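COG1633: Uncharacterized conserved protein (Magnetospirillum magnetotacticum, PDB 2OH3) is of unknown function but binds a zinc ion within a helical bundle related to rubrerythrins of the ferritin clan. Local coordinates at residues R23-L27 with Y100-E105. Residues are numbered along the deposited sequence; the frame is centred on the assembly and turned at random.
Sequences RYVEL and YARDNE. With ZN (zinc ion), chain B.
Ala101 CB touches both Leu27 CD1 (4.1 Å) and Tyr24 CE1 (3.7 Å), joining helices 6-33 and 94-118 of the four-helix bundle, the fold of the rubrerythrin and ferritin clan. The two short segments run antiparallel, their axes 170° apart in direction and 11.7 Å apart at closest approach. Leu27 CD2 meets the edge of the Tyr100 ring near its plane, 4.1 Å from Tyr100 CD2. Phe43 of helix 37-61 also packs on Leu27, while Trp76 sets its ring edge-to-face with both tyrosines. Beyond the Leu27 contact, the Tyr100 hydroxyl is hydrogen-bonded to Lys77 O. One turn along the same helix, Asn104 ND2 bonds back to Tyr100 O (2.8 Å); this donor and Asn104 N reach that oxygen from opposite faces of the carbonyl plane. At the metal-side edge, Tyr24 has CG anti to its carbonyl carbon (chi1 -80°), which extends the ring toward helix 94-118, where it crosses Glu105 at about a right angle. The Tyr24 hydroxyl donates to the anti lone pair of Glu105 OE2 over 2.6 Å. Tyr24 is thus a second-shell partner of the zinc ion, probably steadying the rotation of the carboxylate, whose plane is turned 38° from the ring. Glu135 and His138 also bind this zinc ion, and Glu105 OE1 reaches it at 2.0 Å.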
loop_
_atom_site.group_PDB
_atom_site.type_symbol
_atom_site.label_atom_id
_atom_site.label_comp_id
_atom_site.label_asym_id
_atom_site.label_seq_id
_atom_site.Cartn_x
_atom_site.Cartn_y
_atom_site.Cartn_z
ATOM N N ARG A 23 7.717 5.429 3.330
ATOM C CA ARG A 23 6.565 6.188 3.831
ATOM C C ARG A 23 6.988 7.455 4.582
ATOM O O ARG A 23 6.339 8.501 4.491
ATOM C CB ARG A 23 5.731 5.350 4.771
ATOM C CG ARG A 23 5.027 4.113 4.167
ATOM C CD ARG A 23 3.852 4.423 3.298
ATOM N NE ARG A 23 4.229 5.068 2.052
ATOM C CZ ARG A 23 4.959 4.543 1.074
ATOM N NH1 ARG A 23 5.422 3.311 1.109
ATOM N NH2 ARG A 23 5.220 5.277 0.008
ATOM N N TYR A 24 8.019 7.309 5.398
ATOM C CA TYR A 24 8.655 8.459 6.064
ATOM C C TYR A 24 9.320 9.482 5.155
ATOM O O TYR A 24 9.218 10.653 5.441
ATOM C CB TYR A 24 9.625 7.982 7.118
ATOM C CG TYR A 24 8.956 7.571 8.417
ATOM C CD1 TYR A 24 8.234 8.494 9.154
ATOM C CD2 TYR A 24 9.104 6.298 8.931
ATOM C CE1 TYR A 24 7.618 8.152 10.335
ATOM C CE2 TYR A 24 8.546 5.952 10.153
ATOM C CZ TYR A 24 7.762 6.888 10.826
ATOM O OH TYR A 24 7.172 6.616 12.025
ATOM N N VAL A 25 10.026 9.069 4.088
ATOM C CA VAL A 25 10.553 10.027 3.136
ATOM C C VAL A 25 9.425 10.840 2.559
ATOM O O VAL A 25 9.497 12.062 2.458
ATOM C CB VAL A 25 11.338 9.354 2.019
ATOM C CG1 VAL A 25 11.610 10.319 0.886
ATOM C CG2 VAL A 25 12.670 8.819 2.570
ATOM N N GLU A 26 8.354 10.151 2.205
ATOM C CA GLU A 26 7.147 10.748 1.643
ATOM C C GLU A 26 6.523 11.768 2.594
ATOM O O GLU A 26 6.231 12.894 2.198
ATOM C CB GLU A 26 6.213 9.579 1.279
ATOM C CG GLU A 26 4.954 9.885 0.662
ATOM C CD GLU A 26 4.277 8.590 0.155
ATOM O OE1 GLU A 26 3.693 7.865 0.988
ATOM O OE2 GLU A 26 4.358 8.292 -1.066
ATOM N N LEU A 27 6.370 11.394 3.857
ATOM C CA LEU A 27 5.861 12.321 4.852
ATOM C C LEU A 27 6.822 13.498 5.109
ATOM O O LEU A 27 6.364 14.637 5.263
ATOM C CB LEU A 27 5.530 11.601 6.183
ATOM C CG LEU A 27 4.414 10.549 6.231
ATOM C CD1 LEU A 27 4.469 9.864 7.575
ATOM C CD2 LEU A 27 3.040 11.148 5.990
ATOM N N TYR A 100 -0.804 9.294 11.684
ATOM C CA TYR A 100 -0.732 8.246 10.661
ATOM C C TYR A 100 0.548 7.435 10.880
ATOM O O TYR A 100 0.576 6.170 10.866
ATOM C CB TYR A 100 -0.717 8.913 9.254
ATOM C CG TYR A 100 -0.499 7.945 8.097
ATOM C CD1 TYR A 100 -1.340 6.859 7.925
ATOM C CD2 TYR A 100 0.539 8.122 7.195
ATOM C CE1 TYR A 100 -1.154 5.956 6.898
ATOM C CE2 TYR A 100 0.728 7.225 6.150
ATOM C CZ TYR A 100 -0.135 6.154 6.017
ATOM O OH TYR A 100 0.011 5.260 4.989
ATOM N N ALA A 101 1.627 8.152 11.084
ATOM C CA ALA A 101 2.924 7.478 11.295
ATOM C C ALA A 101 2.873 6.642 12.558
ATOM O O ALA A 101 3.245 5.478 12.578
ATOM C CB ALA A 101 4.070 8.509 11.399
ATOM N N ARG A 102 2.353 7.230 13.624
ATOM C CA ARG A 102 2.179 6.502 14.865
ATOM C C ARG A 102 1.353 5.205 14.757
ATOM O O ARG A 102 1.725 4.206 15.357
ATOM C CB ARG A 102 1.549 7.409 15.896
ATOM C CG ARG A 102 1.455 6.772 17.257
ATOM C CD ARG A 102 0.653 7.685 18.151
ATOM N NE ARG A 102 0.340 7.007 19.391
ATOM C CZ ARG A 102 -0.866 6.548 19.724
ATOM N NH1 ARG A 102 -1.900 6.688 18.897
ATOM N NH2 ARG A 102 -1.019 5.927 20.894
ATOM N N ASP A 103 0.187 5.275 14.109
ATOM C CA ASP A 103 -0.623 4.084 13.817
ATOM C C ASP A 103 0.156 2.916 13.236
ATOM O O ASP A 103 0.039 1.774 13.673
ATOM C CB ASP A 103 -1.724 4.432 12.825
ATOM C CG ASP A 103 -2.898 5.083 13.476
ATOM O OD1 ASP A 103 -2.910 5.183 14.738
ATOM O OD2 ASP A 103 -3.772 5.566 12.712
ATOM N N ASN A 104 0.985 3.222 12.263
ATOM C CA ASN A 104 1.778 2.209 11.617
ATOM C C ASN A 104 3.014 1.754 12.376
ATOM O O ASN A 104 3.409 0.613 12.256
ATOM C CB ASN A 104 2.044 2.676 10.205
ATOM C CG ASN A 104 0.791 2.712 9.415
ATOM O OD1 ASN A 104 0.274 1.661 9.078
ATOM N ND2 ASN A 104 0.234 3.920 9.167
ATOM N N GLU A 105 3.611 2.630 13.184
ATOM C CA GLU A 105 4.641 2.234 14.130
ATOM C C GLU A 105 4.093 1.193 15.073
ATOM O O GLU A 105 4.765 0.227 15.362
ATOM C CB GLU A 105 5.093 3.435 14.980
ATOM C CG GLU A 105 5.974 4.437 14.279
ATOM C CD GLU A 105 7.370 3.935 14.088
ATOM O OE1 GLU A 105 7.769 3.035 14.836
ATOM O OE2 GLU A 105 8.080 4.439 13.201
HETATM ZN ZN ZN B . 9.653 2.540 14.439
#